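Local coordinates for protein 2-Keto-3-deoxy-(6-phospho-)gluconate aldolase (Thermoproteus tenax, PDB 2R91) that is an aldolase of the dihydrodipicolinate synthetase family, built as a closed eight-stranded parallel TIM barrel within a four-chain assembly, at residues A5-T9 / F21-V25. Residue numbers count along the deposited sequence, not the author numbering.
Sequences APVIT and FANHV
V7, with chi1 near +60° (p), overlaps three side chains of helical 21-25: its CG1 lies 3.7 Å from F21 CE1, near the ring's plane, while its CG2 meets H24 CD2 at 3.6 Å and V25 CG2 at 4.0 Å. V7 and V25 also set the register, with CA atoms 7.7 Å apart. F21, H24 and V25 are all chi1 t; spacings of three and four residues put them on the helix face turned to 5-9. The V25 N to F21 O hydrogen bond, 2.8 Å, is the helical i to i+4 bond. In this TIM barrel, the contact joins the chain leaving the first strand, 2-6, to the first barrel helix, 18-30. An inverse gamma turn centred on P6 leads into V7; V7 and I8 are extended (phi/psi -70/143° and -66/151°). The CA-to-CB bond of I8 points sideways, but chi1 p and chi2 t bring CD1 over one face of the H24 ring (chi2 58°), 4.3 Å from the centroid and 25° off the normal, a CH-pi contact. H24 ND1 and NE2 are hydrogen-bonded with Y253 OH and N199 OD1. I8 O approaches the F21 ring edge, 3.4 Å from CE1.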
loop_
_atom_site.group_PDB
_atom_site.type_symbol
_atom_site.label_atom_id
_atom_site.label_comp_id
_atom_site.label_asym_id
_atom_site.label_seq_id
_atom_site.Cartn_x
_atom_site.Cartn_y
_atom_site.Cartn_z
ATOM N N ALA A 5 11.461 23.705 -14.211
ATOM C CA ALA A 5 11.936 23.664 -12.840
ATOM C C ALA A 5 10.800 23.910 -11.836
ATOM O O ALA A 5 10.203 24.980 -11.848
ATOM C CB ALA A 5 13.026 24.682 -12.643
ATOM N N PRO A 6 10.526 22.926 -10.943
ATOM C CA PRO A 6 9.608 23.164 -9.824
ATOM C C PRO A 6 10.480 23.878 -8.801
ATOM O O PRO A 6 11.160 23.256 -7.959
ATOM C CB PRO A 6 9.187 21.736 -9.393
ATOM C CG PRO A 6 10.476 20.884 -9.685
ATOM C CD PRO A 6 11.152 21.571 -10.896
ATOM N N VAL A 7 10.507 25.206 -8.919
ATOM C CA VAL A 7 11.480 26.034 -8.241
ATOM C C VAL A 7 11.264 26.075 -6.739
ATOM O O VAL A 7 10.116 26.048 -6.261
ATOM C CB VAL A 7 11.493 27.452 -8.876
ATOM C CG1 VAL A 7 10.176 28.211 -8.540
ATOM C CG2 VAL A 7 12.750 28.223 -8.463
ATOM N N ILE A 8 12.370 26.106 -5.989
ATOM C CA ILE A 8 12.290 26.281 -4.548
ATOM C C ILE A 8 11.754 27.679 -4.198
ATOM O O ILE A 8 11.997 28.643 -4.911
ATOM C CB ILE A 8 13.669 26.085 -3.846
ATOM C CG1 ILE A 8 14.746 26.937 -4.531
ATOM C CG2 ILE A 8 14.069 24.570 -3.829
ATOM C CD1 ILE A 8 16.099 26.979 -3.807
ATOM N N THR A 9 11.079 27.767 -3.058
ATOM C CA THR A 9 10.632 29.016 -2.507
ATOM C C THR A 9 11.675 29.443 -1.452
ATOM O O THR A 9 11.873 28.763 -0.452
ATOM C CB THR A 9 9.247 28.824 -1.883
ATOM O OG1 THR A 9 8.315 28.401 -2.890
ATOM C CG2 THR A 9 8.774 30.113 -1.221
ATOM N N PHE A 21 15.394 34.650 -4.667
ATOM C CA PHE A 21 14.568 33.930 -5.644
ATOM C C PHE A 21 14.883 34.311 -7.093
ATOM O O PHE A 21 15.021 33.446 -7.965
ATOM C CB PHE A 21 13.083 34.147 -5.325
ATOM C CG PHE A 21 12.148 33.367 -6.190
ATOM C CD1 PHE A 21 11.842 32.040 -5.890
ATOM C CD2 PHE A 21 11.567 33.950 -7.315
ATOM C CE1 PHE A 21 10.981 31.305 -6.695
ATOM C CE2 PHE A 21 10.698 33.230 -8.122
ATOM C CZ PHE A 21 10.402 31.890 -7.806
ATOM N N ALA A 22 14.997 35.614 -7.345
ATOM C CA ALA A 22 15.274 36.135 -8.679
ATOM C C ALA A 22 16.647 35.741 -9.169
ATOM O O ALA A 22 16.789 35.428 -10.327
ATOM C CB ALA A 22 15.162 37.705 -8.699
ATOM N N ASN A 23 17.652 35.814 -8.304
ATOM C CA ASN A 23 18.995 35.419 -8.677
ATOM C C ASN A 23 18.973 33.944 -9.090
ATOM O O ASN A 23 19.504 33.578 -10.141
ATOM C CB ASN A 23 19.960 35.610 -7.500
ATOM C CG ASN A 23 21.367 35.079 -7.790
ATOM O OD1 ASN A 23 22.119 35.680 -8.556
ATOM N ND2 ASN A 23 21.732 33.953 -7.161
ATOM N N HIS A 24 18.334 33.124 -8.259
ATOM C CA HIS A 24 18.245 31.657 -8.512
ATOM C C HIS A 24 17.512 31.381 -9.822
ATOM O O HIS A 24 18.003 30.676 -10.677
ATOM C CB HIS A 24 17.527 30.969 -7.340
ATOM C CG HIS A 24 17.332 29.483 -7.534
ATOM N ND1 HIS A 24 18.387 28.621 -7.752
ATOM C CD2 HIS A 24 16.212 28.715 -7.523
ATOM C CE1 HIS A 24 17.920 27.381 -7.879
ATOM N NE2 HIS A 24 16.607 27.412 -7.743
ATOM N N VAL A 25 16.336 31.968 -10.016
ATOM C CA VAL A 25 15.609 31.752 -11.265
ATOM C C VAL A 25 16.410 32.163 -12.515
ATOM O O VAL A 25 16.429 31.460 -13.535
ATOM C CB VAL A 25 14.251 32.456 -11.254
ATOM C CG1 VAL A 25 13.692 32.527 -12.673
ATOM C CG2 VAL A 25 13.259 31.734 -10.299
#